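Local coordinates for Melibiose/raffinose/stachyose-binding protein MelE (Bacillus subtilis subsp. subtilis str. 168, PDB 4R6H), which binds melibiose, raffinose and stachyose as the solute-binding component of the ABC transporter MelEDC-MsmX, which imports these sugars, at residues H212-K215 and K216-I219; F223-S226 and K227-Y230; G409-Y412 and K413-R416. All coordinates share one frame; numbering follows the deposited sequence.

Contact 1 (H212-K215 and K216-I219)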
ATOM      1  N   HIS A 212       1.892 -17.941 -15.570  1.00 26.81           N
ATOM      2  CA  HIS A 212       3.118 -17.846 -14.801  1.00 24.93           C
ATOM      3  C   HIS A 212       2.833 -17.332 -13.423  1.00 27.83           C
ATOM      4  O   HIS A 212       3.318 -16.267 -13.014  1.00 36.02           O
ATOM      5  CB  HIS A 212       4.166 -16.962 -15.533  1.00 31.97           C
ATOM      6  CG  HIS A 212       4.449 -17.431 -16.927  1.00 30.15           C
ATOM      7  ND1 HIS A 212       3.953 -16.804 -18.047  1.00 29.57           N
ATOM      8  CD2 HIS A 212       5.092 -18.537 -17.373  1.00 28.13           C
ATOM      9  CE1 HIS A 212       4.314 -17.475 -19.126  1.00 30.31           C
ATOM     10  NE2 HIS A 212       5.018 -18.523 -18.745  1.00 30.16           N
ATOM     11  N   ASN A 213       1.992 -18.057 -12.698  1.00 25.68           N
ATOM     12  CA  ASN A 213       1.737 -17.716 -11.349  1.00 38.81           C
ATOM     13  C   ASN A 213       1.764 -18.884 -10.406  1.00 50.02           C
ATOM     14  O   ASN A 213       1.740 -20.065 -10.798  1.00 32.11           O
ATOM     15  CB  ASN A 213       0.445 -16.949 -11.231  1.00 26.93           C
ATOM     16  CG  ASN A 213      -0.764 -17.827 -11.223  1.00 24.20           C
ATOM     17  OD1 ASN A 213      -1.196 -18.330 -10.155  1.00 33.26           O
ATOM     18  ND2 ASN A 213      -1.333 -18.017 -12.373  1.00 35.58           N
ATOM     19  N   GLU A 214       1.894 -18.509  -9.147  1.00 24.81           N
ATOM     20  CA  GLU A 214       2.137 -19.432  -8.069  1.00 22.66           C
ATOM     21  C   GLU A 214       1.209 -19.189  -6.894  1.00 20.76           C
ATOM     22  O   GLU A 214       1.559 -19.518  -5.788  1.00 21.40           O
ATOM     23  CB  GLU A 214       3.582 -19.283  -7.630  1.00 26.37           C
ATOM     24  CG  GLU A 214       4.602 -19.566  -8.729  1.00 38.43           C
ATOM     25  CD  GLU A 214       4.722 -21.037  -8.982  1.00 53.28           C
ATOM     26  OE1 GLU A 214       4.723 -21.778  -7.977  1.00 43.42           O
ATOM     27  OE2 GLU A 214       4.817 -21.441 -10.158  1.00 46.35           O
ATOM     28  N   LYS A 215       0.040 -18.616  -7.158  1.00 23.24           N
ATOM     29  CA  LYS A 215      -0.943 -18.318  -6.089  1.00 23.09           C
ATOM     30  C   LYS A 215      -1.229 -19.525  -5.199  1.00 22.78           C
ATOM     31  O   LYS A 215      -1.153 -19.473  -3.977  1.00 24.90           O
ATOM     32  CB  LYS A 215      -2.266 -17.833  -6.686  1.00 23.87           C
ATOM     33  CG  LYS A 215      -2.225 -16.456  -7.364  1.00 28.57           C
ATOM     34  CD  LYS A 215      -3.602 -16.181  -8.000  1.00 33.66           C
ATOM     35  CE  LYS A 215      -3.669 -14.892  -8.799  1.00 76.25           C
ATOM     36  NZ  LYS A 215      -5.017 -14.661  -9.391  1.00 67.58           N
ATOM     37  N   LYS A 216      -1.546 -20.645  -5.840  1.00 25.54           N
ATOM     38  CA  LYS A 216      -1.935 -21.834  -5.068  1.00 26.38           C
ATOM     39  C   LYS A 216      -0.793 -22.363  -4.221  1.00 22.23           C
ATOM     40  O   LYS A 216      -0.993 -22.720  -3.047  1.00 25.65           O
ATOM     41  CB  LYS A 216      -2.427 -22.928  -6.011  1.00 27.38           C
ATOM     42  CG  LYS A 216      -3.690 -22.564  -6.746  1.00 25.35           C
ATOM     43  CD  LYS A 216      -4.248 -23.766  -7.509  1.00 30.25           C
ATOM     44  CE  LYS A 216      -5.230 -23.375  -8.608  1.00 31.54           C
ATOM     45  NZ  LYS A 216      -5.783 -24.612  -9.249  1.00 35.66           N
ATOM     46  N   GLN A 217       0.419 -22.377  -4.786  1.00 22.34           N
ATOM     47  CA  GLN A 217       1.597 -22.885  -4.092  1.00 22.84           C
ATOM     48  C   GLN A 217       2.056 -21.987  -2.944  1.00 21.71           C
ATOM     49  O   GLN A 217       2.498 -22.450  -1.909  1.00 23.59           O
ATOM     50  CB  GLN A 217       2.759 -23.068  -5.068  1.00 22.80           C
ATOM     51  CG  GLN A 217       2.449 -24.046  -6.221  1.00 28.03           C
ATOM     52  CD  GLN A 217       1.829 -23.409  -7.454  1.00 32.44           C
ATOM     53  OE1 GLN A 217       1.137 -22.396  -7.404  1.00 29.44           O
ATOM     54  NE2 GLN A 217       2.082 -24.031  -8.597  1.00 42.42           N
ATOM     55  N   LEU A 218       1.927 -20.682  -3.125  1.00 23.26           N
ATOM     56  CA  LEU A 218       2.182 -19.760  -2.040  1.00 21.70           C
ATOM     57  C   LEU A 218       1.224 -19.978  -0.869  1.00 23.70           C
ATOM     58  O   LEU A 218       1.663 -19.998   0.278  1.00 27.06           O
ATOM     59  CB  LEU A 218       2.076 -18.317  -2.508  1.00 23.11           C
ATOM     60  CG  LEU A 218       3.266 -17.868  -3.359  1.00 23.89           C
ATOM     61  CD1 LEU A 218       2.827 -16.734  -4.263  1.00 23.54           C
ATOM     62  CD2 LEU A 218       4.478 -17.498  -2.532  1.00 22.10           C
ATOM     63  N   ILE A 219      -0.062 -20.125  -1.180  1.00 22.59           N
ATOM     64  CA  ILE A 219      -1.064 -20.309  -0.131  1.00 26.31           C
ATOM     65  C   ILE A 219      -0.888 -21.647   0.602  1.00 27.60           C
ATOM     66  O   ILE A 219      -1.029 -21.725   1.833  1.00 27.64           O
ATOM     67  CB  ILE A 219      -2.487 -20.154  -0.699  1.00 26.70           C
ATOM     68  CG1 ILE A 219      -2.703 -18.690  -1.100  1.00 31.19           C
ATOM     69  CG2 ILE A 219      -3.561 -20.551   0.325  1.00 28.28           C
ATOM     70  CD1 ILE A 219      -3.943 -18.447  -1.937  1.00 38.93           C
TER
HETATM   71  O   HOH W   1      -1.886 -20.849  -8.853  1.00 26.61           O

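Contact 2 (F223-S226 and K227-Y230)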
ATOM      1  N   PHE A 223       5.366 -23.448  -2.335  1.00 23.30           N
ATOM      2  CA  PHE A 223       6.125 -22.531  -3.187  1.00 23.73           C
ATOM      3  C   PHE A 223       7.636 -22.754  -3.126  1.00 24.66           C
ATOM      4  O   PHE A 223       8.234 -22.832  -2.052  1.00 24.63           O
ATOM      5  CB  PHE A 223       5.817 -21.082  -2.758  1.00 22.37           C
ATOM      6  CG  PHE A 223       6.523 -20.041  -3.576  1.00 20.56           C
ATOM      7  CD1 PHE A 223       6.228 -19.900  -4.909  1.00 22.94           C
ATOM      8  CD2 PHE A 223       7.514 -19.248  -3.009  1.00 21.68           C
ATOM      9  CE1 PHE A 223       6.880 -18.945  -5.685  1.00 24.12           C
ATOM     10  CE2 PHE A 223       8.172 -18.286  -3.772  1.00 23.09           C
ATOM     11  CZ  PHE A 223       7.867 -18.155  -5.116  1.00 18.48           C
ATOM     12  N   GLN A 224       8.244 -22.806  -4.309  1.00 25.05           N
ATOM     13  CA  GLN A 224       9.686 -22.926  -4.425  1.00 26.65           C
ATOM     14  C   GLN A 224      10.318 -21.540  -4.532  1.00 19.93           C
ATOM     15  O   GLN A 224      10.129 -20.856  -5.529  1.00 22.09           O
ATOM     16  CB  GLN A 224      10.023 -23.742  -5.664  1.00 27.46           C
ATOM     17  CG  GLN A 224       9.592 -25.202  -5.591  1.00 39.86           C
ATOM     18  CD  GLN A 224      10.119 -25.887  -4.365  1.00 59.62           C
ATOM     19  OE1 GLN A 224       9.377 -26.111  -3.409  1.00 45.85           O
ATOM     20  NE2 GLN A 224      11.415 -26.189  -4.361  1.00 55.02           N
ATOM     21  N   TRP A 225      11.097 -21.167  -3.522  1.00 23.86           N
ATOM     22  CA  TRP A 225      11.700 -19.840  -3.442  1.00 23.56           C
ATOM     23  C   TRP A 225      12.757 -19.601  -4.510  1.00 22.09           C
ATOM     24  O   TRP A 225      13.178 -18.471  -4.738  1.00 23.85           O
ATOM     25  CB  TRP A 225      12.181 -19.540  -2.012  1.00 32.82           C
ATOM     26  CG  TRP A 225      10.982 -19.215  -1.166  1.00 26.86           C
ATOM     27  CD1 TRP A 225      10.161 -20.092  -0.516  1.00 27.07           C
ATOM     28  CD2 TRP A 225      10.416 -17.911  -0.970  1.00 26.11           C
ATOM     29  NE1 TRP A 225       9.126 -19.401   0.096  1.00 25.21           N
ATOM     30  CE2 TRP A 225       9.270 -18.066  -0.164  1.00 24.52           C
ATOM     31  CE3 TRP A 225      10.790 -16.626  -1.373  1.00 22.44           C
ATOM     32  CZ2 TRP A 225       8.477 -16.975   0.226  1.00 24.44           C
ATOM     33  CZ3 TRP A 225      10.016 -15.543  -0.989  1.00 24.61           C
ATOM     34  CH2 TRP A 225       8.858 -15.734  -0.206  1.00 24.74           C
ATOM     35  N   SER A 226      13.190 -20.665  -5.190  1.00 21.22           N
ATOM     36  CA  SER A 226      14.018 -20.485  -6.363  1.00 19.64           C
ATOM     37  C   SER A 226      13.356 -19.584  -7.422  1.00 23.72           C
ATOM     38  O   SER A 226      14.058 -18.908  -8.202  1.00 23.82           O
ATOM     39  CB  SER A 226      14.387 -21.854  -6.978  1.00 21.52           C
ATOM     40  OG  SER A 226      13.233 -22.517  -7.449  1.00 24.71           O
ATOM     41  N   LYS A 227      12.016 -19.506  -7.422  1.00 21.35           N
ATOM     42  CA  LYS A 227      11.292 -18.662  -8.361  1.00 23.49           C
ATOM     43  C   LYS A 227      11.345 -17.167  -7.985  1.00 25.89           C
ATOM     44  O   LYS A 227      11.012 -16.309  -8.790  1.00 25.04           O
ATOM     45  CB  LYS A 227       9.828 -19.133  -8.449  1.00 24.95           C
ATOM     46  CG  LYS A 227       9.713 -20.525  -9.055  1.00 29.46           C
ATOM     47  CD  LYS A 227       8.292 -21.041  -9.145  1.00 33.50           C
ATOM     48  CE  LYS A 227       8.225 -22.192 -10.149  1.00 50.67           C
ATOM     49  NZ  LYS A 227       7.589 -23.385  -9.537  1.00 54.52           N
ATOM     50  N   PHE A 228      11.765 -16.878  -6.770  1.00 19.90           N
ATOM     51  CA  PHE A 228      11.844 -15.519  -6.262  1.00 21.23           C
ATOM     52  C   PHE A 228      13.224 -14.920  -6.571  1.00 19.58           C
ATOM     53  O   PHE A 228      13.400 -13.702  -6.478  1.00 22.46           O
ATOM     54  CB  PHE A 228      11.625 -15.515  -4.749  1.00 21.37           C
ATOM     55  CG  PHE A 228      11.105 -14.205  -4.185  1.00 20.61           C
ATOM     56  CD1 PHE A 228       9.761 -13.947  -4.235  1.00 24.67           C
ATOM     57  CD2 PHE A 228      11.955 -13.281  -3.563  1.00 21.51           C
ATOM     58  CE1 PHE A 228       9.245 -12.788  -3.692  1.00 26.19           C
ATOM     59  CE2 PHE A 228      11.434 -12.104  -3.033  1.00 23.41           C
ATOM     60  CZ  PHE A 228      10.090 -11.870  -3.100  1.00 23.99           C
ATOM     61  N   THR A 229      14.224 -15.750  -6.894  1.00 17.75           N
ATOM     62  CA  THR A 229      15.592 -15.269  -7.018  1.00 18.90           C
ATOM     63  C   THR A 229      15.780 -14.163  -8.036  1.00 17.58           C
ATOM     64  O   THR A 229      16.640 -13.273  -7.868  1.00 18.46           O
ATOM     65  CB  THR A 229      16.542 -16.467  -7.361  1.00 20.24           C
ATOM     66  OG1 THR A 229      16.334 -17.506  -6.391  1.00 20.52           O
ATOM     67  CG2 THR A 229      17.973 -16.081  -7.392  1.00 23.47           C
ATOM     68  N   TYR A 230      14.960 -14.260  -9.073  1.00 18.63           N
ATOM     69  CA  TYR A 230      14.938 -13.196 -10.095  1.00 19.62           C
ATOM     70  C   TYR A 230      14.944 -11.775  -9.531  1.00 17.57           C
ATOM     71  O   TYR A 230      15.722 -10.924  -9.972  1.00 20.10           O
ATOM     72  CB  TYR A 230      13.719 -13.395 -10.995  1.00 19.14           C
ATOM     73  CG  TYR A 230      13.500 -12.318 -12.011  1.00 18.59           C
ATOM     74  CD1 TYR A 230      14.171 -12.320 -13.211  1.00 22.81           C
ATOM     75  CD2 TYR A 230      12.570 -11.295 -11.794  1.00 20.52           C
ATOM     76  CE1 TYR A 230      13.943 -11.335 -14.178  1.00 25.61           C
ATOM     77  CE2 TYR A 230      12.361 -10.312 -12.762  1.00 21.34           C
ATOM     78  CZ  TYR A 230      13.021 -10.341 -13.930  1.00 23.17           C
ATOM     79  OH  TYR A 230      12.792  -9.337 -14.848  1.00 23.91           O
TER
HETATM   80  O   HOH W   2       6.288 -23.240  -6.815  1.00 27.15           O
HETATM   81  O   HOH W   3      14.093 -16.837  -9.982  1.00 23.37           O

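Contact 3 (G409-Y412 and K413-R416)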
ATOM      1  N   GLY A 409      12.928 -18.948   2.126  1.00 24.55           N
ATOM      2  CA  GLY A 409      12.189 -20.200   2.230  1.00 25.26           C
ATOM      3  C   GLY A 409      12.149 -20.686   3.667  1.00 28.75           C
ATOM      4  O   GLY A 409      11.135 -21.168   4.137  1.00 27.64           O
ATOM      5  N   ARG A 410      13.277 -20.555   4.344  1.00 25.01           N
ATOM      6  CA  ARG A 410      13.348 -20.984   5.748  1.00 26.47           C
ATOM      7  C   ARG A 410      12.419 -20.137   6.620  1.00 27.99           C
ATOM      8  O   ARG A 410      11.670 -20.667   7.434  1.00 27.88           O
ATOM      9  CB  ARG A 410      14.787 -20.886   6.275  1.00 30.74           C
ATOM     10  CG  ARG A 410      15.753 -21.915   5.711  1.00 32.29           C
ATOM     11  CD  ARG A 410      17.071 -21.957   6.487  1.00 35.81           C
ATOM     12  NE  ARG A 410      17.906 -20.756   6.335  1.00 35.43           N
ATOM     13  CZ  ARG A 410      18.779 -20.532   5.337  1.00 39.91           C
ATOM     14  NH1 ARG A 410      18.956 -21.399   4.345  1.00 45.78           N
ATOM     15  NH2 ARG A 410      19.483 -19.413   5.319  1.00 39.38           N
ATOM     16  N   GLU A 411      12.451 -18.815   6.452  1.00 24.20           N
ATOM     17  CA  GLU A 411      11.561 -17.943   7.216  1.00 25.68           C
ATOM     18  C   GLU A 411      10.076 -18.148   6.894  1.00 27.87           C
ATOM     19  O   GLU A 411       9.212 -18.082   7.769  1.00 27.48           O
ATOM     20  CB  GLU A 411      11.920 -16.490   6.892  1.00 25.30           C
ATOM     21  CG  GLU A 411      13.276 -16.047   7.386  1.00 26.20           C
ATOM     22  CD  GLU A 411      13.268 -15.701   8.867  1.00 48.58           C
ATOM     23  OE1 GLU A 411      12.207 -15.828   9.523  1.00 43.29           O
ATOM     24  OE2 GLU A 411      14.324 -15.292   9.372  1.00 47.19           O
ATOM     25  N   TYR A 412       9.760 -18.357   5.615  1.00 23.07           N
ATOM     26  CA  TYR A 412       8.416 -18.672   5.193  1.00 23.96           C
ATOM     27  C   TYR A 412       7.901 -19.911   5.915  1.00 25.52           C
ATOM     28  O   TYR A 412       6.811 -19.885   6.483  1.00 28.74           O
ATOM     29  CB  TYR A 412       8.455 -18.848   3.683  1.00 24.03           C
ATOM     30  CG  TYR A 412       7.271 -19.392   2.952  1.00 23.21           C
ATOM     31  CD1 TYR A 412       6.180 -18.589   2.582  1.00 21.16           C
ATOM     32  CD2 TYR A 412       7.275 -20.726   2.532  1.00 27.69           C
ATOM     33  CE1 TYR A 412       5.139 -19.105   1.843  1.00 27.59           C
ATOM     34  CE2 TYR A 412       6.239 -21.252   1.788  1.00 27.59           C
ATOM     35  CZ  TYR A 412       5.172 -20.449   1.441  1.00 25.53           C
ATOM     36  OH  TYR A 412       4.149 -20.989   0.696  1.00 27.66           O
ATOM     37  N   LYS A 413       8.710 -20.950   5.921  1.00 26.81           N
ATOM     38  CA  LYS A 413       8.339 -22.207   6.570  1.00 32.47           C
ATOM     39  C   LYS A 413       8.160 -21.998   8.077  1.00 32.35           C
ATOM     40  O   LYS A 413       7.154 -22.443   8.674  1.00 32.57           O
ATOM     41  CB  LYS A 413       9.404 -23.284   6.299  1.00 29.41           C
ATOM     42  CG  LYS A 413       8.933 -24.461   5.468  1.00 62.99           C
ATOM     43  CD  LYS A 413       8.831 -24.131   3.990  1.00 95.40           C
ATOM     44  CE  LYS A 413       8.113 -25.249   3.252  1.00 93.80           C
ATOM     45  NZ  LYS A 413       6.645 -25.232   3.507  1.00 60.64           N
ATOM     46  N   ARG A 414       9.125 -21.328   8.673  1.00 26.67           N
ATOM     47  CA  ARG A 414       9.086 -21.042  10.113  1.00 29.51           C
ATOM     48  C   ARG A 414       7.855 -20.233  10.514  1.00 33.11           C
ATOM     49  O   ARG A 414       7.178 -20.553  11.500  1.00 34.50           O
ATOM     50  CB  ARG A 414      10.333 -20.308  10.568  1.00 29.08           C
ATOM     51  CG  ARG A 414      10.359 -20.071  12.074  1.00 36.70           C
ATOM     52  CD  ARG A 414      11.630 -19.376  12.530  1.00 29.74           C
ATOM     53  NE  ARG A 414      11.719 -17.999  12.030  1.00 39.92           N
ATOM     54  CZ  ARG A 414      11.033 -16.959  12.515  1.00 42.07           C
ATOM     55  NH1 ARG A 414      10.175 -17.109  13.526  1.00 54.49           N
ATOM     56  NH2 ARG A 414      11.208 -15.747  11.980  1.00 40.51           N
ATOM     57  N   LEU A 415       7.574 -19.164   9.775  1.00 28.09           N
ATOM     58  CA  LEU A 415       6.481 -18.271  10.146  1.00 30.86           C
ATOM     59  C   LEU A 415       5.120 -18.884   9.872  1.00 30.93           C
ATOM     60  O   LEU A 415       4.159 -18.592  10.585  1.00 43.36           O
ATOM     61  CB  LEU A 415       6.632 -16.909   9.464  1.00 27.71           C
ATOM     62  CG  LEU A 415       7.772 -16.045   9.983  1.00 32.23           C
ATOM     63  CD1 LEU A 415       8.055 -14.912   8.993  1.00 30.50           C
ATOM     64  CD2 LEU A 415       7.387 -15.463  11.340  1.00 29.88           C
ATOM     65  N   ARG A 416       5.023 -19.735   8.847  1.00 30.74           N
ATOM     66  CA  ARG A 416       3.808 -20.532   8.643  1.00 31.89           C
ATOM     67  C   ARG A 416       3.601 -21.481   9.800  1.00 35.49           C
ATOM     68  O   ARG A 416       2.483 -21.648  10.265  1.00 39.20           O
ATOM     69  CB  ARG A 416       3.851 -21.321   7.336  1.00 34.52           C
ATOM     70  CG  ARG A 416       3.656 -20.460   6.104  1.00 38.45           C
ATOM     71  CD  ARG A 416       3.868 -21.253   4.813  1.00 30.86           C
ATOM     72  NE  ARG A 416       2.963 -22.397   4.717  1.00 37.07           N
ATOM     73  CZ  ARG A 416       1.755 -22.367   4.165  1.00 38.82           C
ATOM     74  NH1 ARG A 416       1.276 -21.258   3.619  1.00 38.23           N
ATOM     75  NH2 ARG A 416       1.011 -23.473   4.154  1.00 38.61           N
TER

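Contact 1 (H212-K215 and K216-I219)
At the N-terminal end of the short helix 215-220, Glu-214 holds the N-cap position and meets Gln-217 and Leu-218 one turn further on. Its carbonyl oxygen receives the first regular helical bond: Leu-218 N donates to Glu-214 O at 2.9 Å. The next residue repeats the pattern, Ile-219 N reaching Lys-215 O at 3.1 Å. Both acceptors also lie against aliphatic carbon, with Leu-218 CD1 3.4 Å from Glu-214 O and Ile-219 CG1 resting in the same way on Lys-215 O.

The side chain of Glu-214 leaves beside its backbone N and then folds at chi2 (-75°), which carries the carboxylate across the Gln-217 side chain. Glu-214 OE1 lies 3.7 Å from Gln-217 CG, and the carboxylate and amide planes are 32° apart. A helix start beside this acid would probably favour its charged form, and Lys-227 offers OE2 a long, weak ion pair.

Asn-213 serves the backbone ahead of the first turn. Its OD1 accepts from Lys-215 N at 3.3 Å, the donor in the carbonyl plane on a lone pair. The same oxygen takes a proton from a water that in turn accepts from Lys-216 N at 3.0 Å, so one side-chain atom serves two early helix amides, one directly and one through solvent. The ND2 end of this amide is bonded to Asp-209 O, fixing its rotation. On the buried side, Leu-218 packs on Phe-374 and Tyr-378. A loop that passes into an alpha-helix through an Asx turn, with the first i to i+4 bond starting at the N-cap carbonyl, describes this junction.

Contact 2 (F223-S226 and K227-Y230)
Aromatic packing joins Trp-225 to Phe-228. The two side chains run side by side, and Trp-225 CZ3 lies over one face of the Phe-228 ring, toward its rim, 3.6 Å from Phe-228 CD1; the ring planes are inclined at 53°. Phe-228 reaches this place with CG trans to its own N (chi1 -155°). On the tryptophan itself, Phe-223 CE2 stands over the centre of a ring, while Phe-223 CZ also touches Lys-227 CB at 4.0 Å. Exchanging Phe-228 for an alanine would probably leave Trp-225 CZ3 without the ring it rests on and open a gap toward Leu-387 and Ala-202.

The backbone bonds make successive i to i+3 turns leading into helix 229-240: Lys-227 N donates to Gln-224 O at 3.0 Å and Phe-228 N to Trp-225 O at 2.9 Å. These turns set Trp-225 and Phe-228 against Leu-408 of helix 401-420. Thr-229 N adds a weak bond to Ser-226 O, and the Thr-229 hydroxyl is hydrogen-bonded to Ser-405 OG.

Two waters bridge the segments. One accepts from both Gln-224 N and Lys-227 NZ; the other donates to Ser-226 O at 2.7 Å and accepts from Tyr-230 N.

Contact 3 (G409-Y412 and K413-R416)
Arg-416 lies along Tyr-412, one turn earlier on helix 401-420, with the two side chains pointing the same way. Its CB lies against Tyr-412 O, and CG comes 3.2 Å from the same oxygen, which also accepts from Arg-416 N. The next carbon, CD, sits over the centre of the tyrosine ring, 3.8 Å from the centroid of the Tyr-412 ring and 13° off its normal, a CH-pi contact. A bend at chi3 (58°) then sets the guanidinium plane 31° from that of the ring, and at the tip NH1 is hydrogen-bonded to Ile-219 O, as Tyr-412 OH is to Leu-218 O.

Round the helix, Glu-411 and Arg-414 form an i to i+3 salt bridge. Glu-411 OE1 receives Arg-414 NH2 at 2.7 Å on its syn lone pair, with a second, weak bond from Arg-414 NE at 3.4 Å. One oxygen thus takes both donors at the guanidinium edge, the carboxylate standing almost at right angles to it. Leu-415 CG lies against one face of the same guanidinium.

Lys-413 folds back so that its CD is 4.0 Å from Tyr-412 CD2, and its NZ is bonded to Gly-221 O. The main chain keeps regular alpha-helical bonding, as between Leu-415 N and Glu-411 O at 2.8 Å. Tyr-412, Glu-411 and Leu-415 turn to Met-383 of helix 383-395, while Pro-380, in the loop ahead of that helix, touches Tyr-412, Leu-415 and Arg-416.

The three contacts form one patch on the same side of the chain's centre, each about 21 to 23 Å from it, centre to centre. Contacts 1 and 2 lie at the starts of consecutive helices; their centres are 11 Å apart, and Leu-218 CD2 packs on Phe-223 CG at 3.4 Å. Contact 3, on the late helix 401-420, touches both. Tyr-412 OH meets Leu-218 O at 2.7 Å and Arg-416 NH1 meets Ile-219 O at 3.0 Å, tying the late helix to the carbonyls at the far end of helix 215-220. Toward contact 2, Tyr-412 and Trp-225 pair edge-to-face, and Trp-225 CD1 lies 3.4 Å from Gly-409 CA.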